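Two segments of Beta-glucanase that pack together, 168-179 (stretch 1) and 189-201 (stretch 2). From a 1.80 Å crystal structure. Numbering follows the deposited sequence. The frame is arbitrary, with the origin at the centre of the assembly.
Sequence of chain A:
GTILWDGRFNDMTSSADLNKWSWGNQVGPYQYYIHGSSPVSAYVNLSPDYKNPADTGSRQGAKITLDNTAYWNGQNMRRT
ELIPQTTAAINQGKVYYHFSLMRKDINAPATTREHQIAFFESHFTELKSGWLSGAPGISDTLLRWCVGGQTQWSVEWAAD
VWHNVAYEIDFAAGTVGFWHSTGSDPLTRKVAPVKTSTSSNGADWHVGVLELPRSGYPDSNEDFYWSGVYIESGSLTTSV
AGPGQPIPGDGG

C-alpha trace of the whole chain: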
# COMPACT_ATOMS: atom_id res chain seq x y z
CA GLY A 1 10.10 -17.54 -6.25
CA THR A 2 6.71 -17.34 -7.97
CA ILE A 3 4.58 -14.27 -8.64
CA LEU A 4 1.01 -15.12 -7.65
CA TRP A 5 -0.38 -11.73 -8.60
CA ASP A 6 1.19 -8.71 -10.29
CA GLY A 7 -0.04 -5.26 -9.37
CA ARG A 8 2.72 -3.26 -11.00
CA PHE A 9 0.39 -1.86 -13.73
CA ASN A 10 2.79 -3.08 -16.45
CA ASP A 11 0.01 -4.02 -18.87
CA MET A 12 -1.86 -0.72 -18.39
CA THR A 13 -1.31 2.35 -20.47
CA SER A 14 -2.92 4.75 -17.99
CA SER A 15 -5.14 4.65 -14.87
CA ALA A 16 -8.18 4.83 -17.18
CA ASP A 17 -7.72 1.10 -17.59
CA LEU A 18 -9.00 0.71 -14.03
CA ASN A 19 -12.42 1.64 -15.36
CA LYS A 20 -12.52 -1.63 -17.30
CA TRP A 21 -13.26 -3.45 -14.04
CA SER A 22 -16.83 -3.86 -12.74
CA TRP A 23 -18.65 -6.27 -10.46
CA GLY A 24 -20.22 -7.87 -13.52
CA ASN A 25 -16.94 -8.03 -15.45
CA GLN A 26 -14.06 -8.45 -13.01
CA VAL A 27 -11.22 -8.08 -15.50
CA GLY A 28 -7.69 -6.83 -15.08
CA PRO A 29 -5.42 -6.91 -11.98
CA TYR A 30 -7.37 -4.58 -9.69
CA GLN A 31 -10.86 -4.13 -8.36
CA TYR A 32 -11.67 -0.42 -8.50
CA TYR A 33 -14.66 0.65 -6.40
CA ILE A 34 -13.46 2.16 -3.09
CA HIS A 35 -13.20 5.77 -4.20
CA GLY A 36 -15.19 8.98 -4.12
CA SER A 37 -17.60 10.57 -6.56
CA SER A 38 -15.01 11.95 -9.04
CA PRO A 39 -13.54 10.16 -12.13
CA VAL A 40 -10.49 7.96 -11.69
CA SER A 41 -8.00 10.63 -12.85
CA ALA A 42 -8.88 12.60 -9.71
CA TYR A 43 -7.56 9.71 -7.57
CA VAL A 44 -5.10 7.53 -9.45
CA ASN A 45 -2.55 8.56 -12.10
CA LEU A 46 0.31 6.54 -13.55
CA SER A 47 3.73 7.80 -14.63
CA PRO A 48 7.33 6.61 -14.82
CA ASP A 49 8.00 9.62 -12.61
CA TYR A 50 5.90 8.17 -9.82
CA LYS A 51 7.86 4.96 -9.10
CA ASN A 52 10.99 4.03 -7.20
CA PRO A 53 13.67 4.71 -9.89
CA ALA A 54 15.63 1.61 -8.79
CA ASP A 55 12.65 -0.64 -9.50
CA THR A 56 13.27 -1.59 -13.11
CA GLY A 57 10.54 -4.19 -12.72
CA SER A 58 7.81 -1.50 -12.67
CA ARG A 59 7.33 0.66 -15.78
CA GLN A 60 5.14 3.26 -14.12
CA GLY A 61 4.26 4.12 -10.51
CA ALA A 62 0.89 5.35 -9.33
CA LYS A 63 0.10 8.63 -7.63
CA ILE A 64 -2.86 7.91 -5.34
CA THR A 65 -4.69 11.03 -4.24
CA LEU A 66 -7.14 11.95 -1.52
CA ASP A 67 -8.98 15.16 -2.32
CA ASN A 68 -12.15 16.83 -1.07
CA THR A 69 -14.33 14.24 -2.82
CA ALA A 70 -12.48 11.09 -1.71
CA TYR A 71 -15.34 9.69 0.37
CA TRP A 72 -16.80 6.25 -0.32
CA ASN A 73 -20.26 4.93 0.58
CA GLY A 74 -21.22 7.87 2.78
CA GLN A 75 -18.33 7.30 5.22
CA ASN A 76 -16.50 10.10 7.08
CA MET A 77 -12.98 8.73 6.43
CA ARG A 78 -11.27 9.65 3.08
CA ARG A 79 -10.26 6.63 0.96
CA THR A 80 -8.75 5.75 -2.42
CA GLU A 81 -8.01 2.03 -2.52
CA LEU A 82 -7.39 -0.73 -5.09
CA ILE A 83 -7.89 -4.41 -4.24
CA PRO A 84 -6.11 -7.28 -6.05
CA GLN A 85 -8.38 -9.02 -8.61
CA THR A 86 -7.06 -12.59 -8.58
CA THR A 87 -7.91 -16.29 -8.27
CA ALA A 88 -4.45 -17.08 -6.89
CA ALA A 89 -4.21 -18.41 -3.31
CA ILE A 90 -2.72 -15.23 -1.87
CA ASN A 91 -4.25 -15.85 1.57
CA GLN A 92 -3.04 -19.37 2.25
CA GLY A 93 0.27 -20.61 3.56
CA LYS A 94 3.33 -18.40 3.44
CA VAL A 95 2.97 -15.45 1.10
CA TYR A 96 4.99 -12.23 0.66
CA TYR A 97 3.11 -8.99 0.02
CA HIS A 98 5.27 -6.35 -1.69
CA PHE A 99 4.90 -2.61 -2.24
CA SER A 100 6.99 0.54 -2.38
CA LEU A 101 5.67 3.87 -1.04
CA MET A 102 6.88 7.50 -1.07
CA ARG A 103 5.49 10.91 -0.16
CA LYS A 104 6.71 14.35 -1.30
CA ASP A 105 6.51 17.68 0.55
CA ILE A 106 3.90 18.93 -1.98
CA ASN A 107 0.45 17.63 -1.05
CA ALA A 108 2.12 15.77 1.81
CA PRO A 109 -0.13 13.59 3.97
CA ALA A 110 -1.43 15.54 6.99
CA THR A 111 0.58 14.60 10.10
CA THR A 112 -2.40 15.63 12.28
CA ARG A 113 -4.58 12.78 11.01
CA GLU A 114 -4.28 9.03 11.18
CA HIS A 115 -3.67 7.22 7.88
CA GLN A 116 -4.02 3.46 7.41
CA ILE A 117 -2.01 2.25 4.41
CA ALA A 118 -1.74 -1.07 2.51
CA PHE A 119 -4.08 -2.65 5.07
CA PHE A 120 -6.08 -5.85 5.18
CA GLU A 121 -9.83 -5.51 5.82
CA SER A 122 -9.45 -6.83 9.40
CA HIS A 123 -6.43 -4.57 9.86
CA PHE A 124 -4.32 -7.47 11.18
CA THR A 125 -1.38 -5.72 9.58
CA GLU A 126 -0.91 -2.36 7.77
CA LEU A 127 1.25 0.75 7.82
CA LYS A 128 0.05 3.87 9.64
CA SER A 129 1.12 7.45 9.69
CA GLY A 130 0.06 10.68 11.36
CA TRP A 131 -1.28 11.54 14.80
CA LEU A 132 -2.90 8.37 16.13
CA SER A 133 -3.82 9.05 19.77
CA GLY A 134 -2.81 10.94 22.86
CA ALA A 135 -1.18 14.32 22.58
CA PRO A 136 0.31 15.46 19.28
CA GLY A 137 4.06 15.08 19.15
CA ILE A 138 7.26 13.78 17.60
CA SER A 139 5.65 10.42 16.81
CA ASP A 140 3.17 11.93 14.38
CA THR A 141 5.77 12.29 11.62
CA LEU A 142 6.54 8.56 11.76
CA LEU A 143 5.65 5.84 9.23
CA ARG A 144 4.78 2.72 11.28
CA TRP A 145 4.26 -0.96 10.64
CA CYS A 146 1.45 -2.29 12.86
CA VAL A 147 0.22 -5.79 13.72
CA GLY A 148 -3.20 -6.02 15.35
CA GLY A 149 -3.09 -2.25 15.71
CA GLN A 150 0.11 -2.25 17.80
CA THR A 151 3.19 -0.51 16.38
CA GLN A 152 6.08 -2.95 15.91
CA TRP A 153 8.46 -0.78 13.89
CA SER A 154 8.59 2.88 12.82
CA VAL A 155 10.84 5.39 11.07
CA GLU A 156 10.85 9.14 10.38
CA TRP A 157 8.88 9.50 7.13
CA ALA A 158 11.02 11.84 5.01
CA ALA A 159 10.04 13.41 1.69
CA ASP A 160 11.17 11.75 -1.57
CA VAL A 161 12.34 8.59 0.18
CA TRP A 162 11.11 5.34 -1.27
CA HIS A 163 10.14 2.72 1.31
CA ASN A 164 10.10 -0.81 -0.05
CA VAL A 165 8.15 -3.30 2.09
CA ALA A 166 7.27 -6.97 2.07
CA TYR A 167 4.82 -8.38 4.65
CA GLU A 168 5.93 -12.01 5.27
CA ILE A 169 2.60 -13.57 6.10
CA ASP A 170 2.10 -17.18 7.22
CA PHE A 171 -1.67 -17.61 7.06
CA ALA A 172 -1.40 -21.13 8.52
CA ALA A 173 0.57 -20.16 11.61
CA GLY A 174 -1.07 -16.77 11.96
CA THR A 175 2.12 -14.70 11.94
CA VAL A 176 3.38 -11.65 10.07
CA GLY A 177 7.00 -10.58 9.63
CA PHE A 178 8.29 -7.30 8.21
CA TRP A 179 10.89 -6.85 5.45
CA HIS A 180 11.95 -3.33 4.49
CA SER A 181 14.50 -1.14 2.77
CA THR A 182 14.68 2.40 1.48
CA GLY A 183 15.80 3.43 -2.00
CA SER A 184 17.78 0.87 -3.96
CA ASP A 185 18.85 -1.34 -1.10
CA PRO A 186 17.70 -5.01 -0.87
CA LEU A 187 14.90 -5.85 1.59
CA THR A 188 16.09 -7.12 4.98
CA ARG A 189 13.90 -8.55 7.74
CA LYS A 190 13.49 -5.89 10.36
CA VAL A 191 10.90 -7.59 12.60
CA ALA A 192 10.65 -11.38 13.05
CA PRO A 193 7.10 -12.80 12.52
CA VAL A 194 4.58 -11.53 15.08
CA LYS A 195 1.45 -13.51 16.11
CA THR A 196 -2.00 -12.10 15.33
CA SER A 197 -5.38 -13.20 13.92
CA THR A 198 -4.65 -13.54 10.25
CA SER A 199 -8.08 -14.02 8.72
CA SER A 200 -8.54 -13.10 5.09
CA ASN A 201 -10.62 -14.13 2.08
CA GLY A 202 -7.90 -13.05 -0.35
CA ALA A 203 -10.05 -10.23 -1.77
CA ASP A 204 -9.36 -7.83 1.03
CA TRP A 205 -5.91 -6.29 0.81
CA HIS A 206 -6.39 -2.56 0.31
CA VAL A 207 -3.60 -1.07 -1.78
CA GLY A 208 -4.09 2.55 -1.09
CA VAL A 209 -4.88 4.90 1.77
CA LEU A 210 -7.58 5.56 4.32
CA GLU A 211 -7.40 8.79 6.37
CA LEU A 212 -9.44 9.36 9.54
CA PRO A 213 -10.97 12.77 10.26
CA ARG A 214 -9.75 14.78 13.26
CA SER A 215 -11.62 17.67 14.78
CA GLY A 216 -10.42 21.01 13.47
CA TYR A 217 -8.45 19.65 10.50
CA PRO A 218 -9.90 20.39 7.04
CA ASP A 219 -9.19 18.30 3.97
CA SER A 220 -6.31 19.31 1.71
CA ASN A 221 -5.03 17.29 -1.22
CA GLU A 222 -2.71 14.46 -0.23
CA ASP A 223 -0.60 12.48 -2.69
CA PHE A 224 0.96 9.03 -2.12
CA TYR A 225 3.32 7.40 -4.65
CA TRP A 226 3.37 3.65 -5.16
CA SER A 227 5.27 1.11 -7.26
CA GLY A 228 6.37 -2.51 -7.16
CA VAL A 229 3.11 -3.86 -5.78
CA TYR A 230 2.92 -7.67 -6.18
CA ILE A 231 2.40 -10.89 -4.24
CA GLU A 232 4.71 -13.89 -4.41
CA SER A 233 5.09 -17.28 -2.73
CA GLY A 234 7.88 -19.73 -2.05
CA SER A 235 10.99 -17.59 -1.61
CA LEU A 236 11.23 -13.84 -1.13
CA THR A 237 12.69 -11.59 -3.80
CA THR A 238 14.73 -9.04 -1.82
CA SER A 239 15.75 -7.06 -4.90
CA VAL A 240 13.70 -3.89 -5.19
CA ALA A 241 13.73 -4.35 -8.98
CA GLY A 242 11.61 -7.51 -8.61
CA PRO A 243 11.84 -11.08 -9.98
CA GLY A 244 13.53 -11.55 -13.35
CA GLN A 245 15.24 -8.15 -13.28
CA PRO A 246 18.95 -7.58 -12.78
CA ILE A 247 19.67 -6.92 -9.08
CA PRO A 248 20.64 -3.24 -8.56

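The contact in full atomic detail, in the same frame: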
# COMPACT_ATOMS: atom_id res chain seq x y z
N GLU A 168 5.70 -10.56 5.36
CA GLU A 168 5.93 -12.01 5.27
C GLU A 168 4.77 -12.59 6.07
O GLU A 168 4.77 -12.57 7.31
CB GLU A 168 7.27 -12.37 5.94
CG GLU A 168 7.45 -13.89 6.09
CD GLU A 168 8.82 -14.32 6.59
OE1 GLU A 168 9.61 -13.47 7.06
OE2 GLU A 168 9.10 -15.54 6.53
N ILE A 169 3.76 -13.10 5.38
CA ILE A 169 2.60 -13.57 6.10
C ILE A 169 2.49 -15.10 6.04
O ILE A 169 2.56 -15.68 4.96
CB ILE A 169 1.32 -12.95 5.52
CG1 ILE A 169 1.49 -11.41 5.42
CG2 ILE A 169 0.10 -13.32 6.40
CD1 ILE A 169 0.28 -10.67 4.94
N ASP A 170 2.33 -15.73 7.19
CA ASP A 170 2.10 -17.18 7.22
C ASP A 170 0.66 -17.30 7.67
O ASP A 170 0.38 -17.21 8.87
CB ASP A 170 3.01 -17.88 8.24
CG ASP A 170 2.93 -19.41 8.12
OD1 ASP A 170 1.89 -19.92 7.63
OD2 ASP A 170 3.91 -20.09 8.50
N PHE A 171 -0.25 -17.51 6.73
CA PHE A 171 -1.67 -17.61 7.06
C PHE A 171 -2.03 -18.90 7.82
O PHE A 171 -3.10 -19.00 8.40
CB PHE A 171 -2.50 -17.50 5.80
CG PHE A 171 -2.49 -16.13 5.18
CD1 PHE A 171 -3.37 -15.14 5.63
CD2 PHE A 171 -1.62 -15.84 4.14
CE1 PHE A 171 -3.38 -13.86 5.05
CE2 PHE A 171 -1.61 -14.57 3.54
CZ PHE A 171 -2.51 -13.57 4.01
N ALA A 172 -1.13 -19.87 7.81
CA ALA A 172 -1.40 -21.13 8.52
C ALA A 172 -1.04 -20.98 9.98
O ALA A 172 -1.80 -21.38 10.86
CB ALA A 172 -0.61 -22.26 7.88
N ALA A 173 0.12 -20.38 10.25
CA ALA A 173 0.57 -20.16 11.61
C ALA A 173 -0.03 -18.91 12.24
O ALA A 173 -0.04 -18.76 13.47
CB ALA A 173 2.07 -20.03 11.62
N GLY A 174 -0.52 -18.00 11.41
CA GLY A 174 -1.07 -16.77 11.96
C GLY A 174 0.04 -15.85 12.45
O GLY A 174 0.03 -15.39 13.60
N THR A 175 1.01 -15.59 11.58
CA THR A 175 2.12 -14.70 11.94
C THR A 175 2.42 -13.75 10.80
O THR A 175 2.14 -14.05 9.64
CB THR A 175 3.45 -15.46 12.25
OG1 THR A 175 3.90 -16.15 11.08
CG2 THR A 175 3.25 -16.45 13.39
N VAL A 176 3.00 -12.59 11.12
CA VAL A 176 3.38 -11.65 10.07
C VAL A 176 4.72 -11.04 10.42
O VAL A 176 4.90 -10.51 11.53
CB VAL A 176 2.32 -10.53 9.86
CG1 VAL A 176 2.15 -9.77 11.15
CG2 VAL A 176 2.75 -9.58 8.70
N GLY A 177 5.65 -11.12 9.48
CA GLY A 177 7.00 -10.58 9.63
C GLY A 177 7.13 -9.37 8.71
O GLY A 177 6.34 -9.21 7.77
N PHE A 178 8.13 -8.54 8.95
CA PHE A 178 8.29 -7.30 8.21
C PHE A 178 9.66 -7.17 7.55
O PHE A 178 10.68 -7.19 8.24
CB PHE A 178 8.04 -6.15 9.19
CG PHE A 178 8.16 -4.77 8.58
CD1 PHE A 178 7.19 -4.29 7.71
CD2 PHE A 178 9.21 -3.94 8.95
CE1 PHE A 178 7.25 -2.98 7.23
CE2 PHE A 178 9.29 -2.64 8.49
CZ PHE A 178 8.30 -2.17 7.63
N TRP A 179 9.66 -7.04 6.23
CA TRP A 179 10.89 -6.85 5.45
C TRP A 179 10.82 -5.41 4.92
O TRP A 179 9.74 -4.92 4.59
CB TRP A 179 10.94 -7.83 4.29
CG TRP A 179 11.12 -9.23 4.75
CD1 TRP A 179 10.18 -10.03 5.35
CD2 TRP A 179 12.31 -10.02 4.64
NE1 TRP A 179 10.73 -11.28 5.62
CE2 TRP A 179 12.03 -11.29 5.20
CE3 TRP A 179 13.60 -9.77 4.12
CZ2 TRP A 179 12.99 -12.33 5.25
CZ3 TRP A 179 14.55 -10.79 4.17
CH2 TRP A 179 14.24 -12.05 4.73
N ARG A 189 14.97 -8.34 6.77
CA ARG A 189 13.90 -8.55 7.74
C ARG A 189 14.18 -7.72 8.98
O ARG A 189 15.18 -7.92 9.70
CB ARG A 189 13.79 -10.02 8.14
CG ARG A 189 12.83 -10.20 9.29
CD ARG A 189 13.00 -11.55 9.97
NE ARG A 189 12.27 -12.57 9.24
CZ ARG A 189 12.18 -13.84 9.64
NH1 ARG A 189 12.81 -14.22 10.75
NH2 ARG A 189 11.47 -14.72 8.93
N LYS A 190 13.30 -6.77 9.23
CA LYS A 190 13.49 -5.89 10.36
C LYS A 190 12.70 -6.24 11.62
O LYS A 190 13.01 -5.73 12.70
CB LYS A 190 13.25 -4.46 9.90
CG LYS A 190 14.35 -4.07 8.87
CD LYS A 190 14.32 -2.62 8.42
CE LYS A 190 15.41 -2.42 7.33
NZ LYS A 190 15.50 -1.01 6.83
N VAL A 191 11.68 -7.08 11.47
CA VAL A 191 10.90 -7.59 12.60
C VAL A 191 10.53 -9.06 12.30
O VAL A 191 9.93 -9.37 11.26
CB VAL A 191 9.58 -6.80 12.86
CG1 VAL A 191 8.89 -7.34 14.10
CG2 VAL A 191 9.88 -5.31 13.03
N ALA A 192 10.96 -9.96 13.17
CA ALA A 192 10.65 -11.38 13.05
C ALA A 192 9.12 -11.55 13.12
O ALA A 192 8.43 -10.75 13.75
CB ALA A 192 11.32 -12.16 14.20
N PRO A 193 8.56 -12.61 12.49
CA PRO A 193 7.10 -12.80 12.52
C PRO A 193 6.45 -12.65 13.88
O PRO A 193 6.91 -13.24 14.88
CB PRO A 193 6.92 -14.19 11.93
CG PRO A 193 8.08 -14.28 10.94
CD PRO A 193 9.22 -13.70 11.76
N VAL A 194 5.37 -11.85 13.90
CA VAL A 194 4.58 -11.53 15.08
C VAL A 194 3.22 -12.23 14.98
O VAL A 194 2.60 -12.23 13.92
CB VAL A 194 4.32 -9.99 15.15
CG1 VAL A 194 3.45 -9.65 16.34
CG2 VAL A 194 5.63 -9.27 15.22
N LYS A 195 2.74 -12.80 16.09
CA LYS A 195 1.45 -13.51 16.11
C LYS A 195 0.24 -12.58 16.13
O LYS A 195 0.24 -11.59 16.86
CB LYS A 195 1.33 -14.41 17.35
CG LYS A 195 2.23 -15.62 17.39
CD LYS A 195 1.61 -16.66 18.33
CE LYS A 195 2.56 -17.80 18.71
NZ LYS A 195 3.67 -17.35 19.62
N THR A 196 -0.78 -12.89 15.35
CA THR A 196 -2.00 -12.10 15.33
C THR A 196 -3.05 -12.92 14.59
O THR A 196 -2.71 -13.92 13.99
CB THR A 196 -1.81 -10.72 14.61
OG1 THR A 196 -2.86 -9.82 14.99
CG2 THR A 196 -1.84 -10.88 13.10
N SER A 197 -4.31 -12.50 14.64
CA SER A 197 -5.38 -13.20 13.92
C SER A 197 -5.27 -12.84 12.45
O SER A 197 -5.60 -11.71 12.06
CB SER A 197 -6.77 -12.77 14.39
OG SER A 197 -7.07 -13.27 15.67
N THR A 198 -4.79 -13.78 11.65
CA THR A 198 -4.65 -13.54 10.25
C THR A 198 -5.86 -14.23 9.64
O THR A 198 -5.92 -15.46 9.55
CB THR A 198 -3.31 -14.13 9.76
OG1 THR A 198 -3.00 -13.58 8.48
CG2 THR A 198 -3.35 -15.62 9.68
N SER A 199 -6.87 -13.46 9.30
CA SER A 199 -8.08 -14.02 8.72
C SER A 199 -8.29 -13.18 7.49
O SER A 199 -8.33 -11.95 7.57
CB SER A 199 -9.26 -13.87 9.70
OG SER A 199 -10.39 -14.63 9.29
N SER A 200 -8.37 -13.83 6.34
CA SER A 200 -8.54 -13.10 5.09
C SER A 200 -9.20 -13.99 4.06
O SER A 200 -9.01 -15.20 4.09
CB SER A 200 -7.18 -12.65 4.56
OG SER A 200 -7.26 -12.14 3.24
N ASN A 201 -9.97 -13.38 3.16
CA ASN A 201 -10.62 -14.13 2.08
C ASN A 201 -9.79 -14.00 0.80
O ASN A 201 -10.14 -14.57 -0.22
CB ASN A 201 -11.97 -13.55 1.73
CG ASN A 201 -11.85 -12.48 0.67
OD1 ASN A 201 -12.24 -12.66 -0.48
ND2 ASN A 201 -11.26 -11.35 1.05

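Antiparallel pairing between strand 175-179 and the chain from Arg189 to Lys195 of Beta-glucanase, with about 860 Å² buried between the two segments. Arg189, Thr198 and Phe178 have the most surface covered by the opposing segment, and each marks a different kind of contact.

Arg189 lies against Trp179. Its CB sits 3.6 Å from the centroid of the six-membered ring of Trp179, only 10° off the ring normal, a CH-pi contact over the face; its backbone N lies over a face of the same indole, 3.3 Å from Trp179 CE3. The side chain then runs on to Glu168, where Arg189 NH2 donates to Glu168 OE1 at 2.9 Å in a salt bridge whose carboxylate oxygen lies near the guanidinium plane. Glu168 OE1 also accepts from Trp179 NE1 at 2.9 Å, so one oxygen ties together the arginine and the indole on which it rests.

Phe178 contributes through both backbone and side chain. Its N donates to Val191 O at 3.0 Å, nearly straight at 171°. Its O accepts from Lys190 N at 2.8 Å and, weakly, from Val191 N at 3.4 Å; this shared acceptor accompanies a beta bulge, where the register slips by one before Trp179 pairs with Arg189. Phe178 and Val191 project to the same face of the sheet, with Phe178 CB 4.0 Å from Val191 CB, while the ring meets Lys190 CB and Val191 CG2 obliquely.

A second bulge separates this pair from Val176 and Val194, which exchange two hydrogen bonds: Val176 N to Val194 O at 2.9 Å and Val194 N to Val176 O at 2.8 Å. In the bulge between these two pairs the chains come very close, with Gly177 CA 3.6 Å from Pro193 CA. An ideal CB on Gly177 would lie 3.1 Å from Pro193 CG, a tight fit that the absent side chain avoids. The ladder ends beyond Thr175 and Lys195, where Thr196 N donates to Gly174 O at 3.2 Å.

Thr198 points toward the turn that links the two strands of the first segment. Its CG2 packs 3.4 Å from Gly174 CA, and its OG1 lies 3.7 Å from Ile169 CG2 and 3.3 Å from Phe171 CD1, oblique to that ring. These neighbours are carbon atoms, and OG1 is buried by the contact without a hydrogen-bonding partner anywhere in the model. Ser200 CB extends the packing, 4.0 Å from Phe171 CE1.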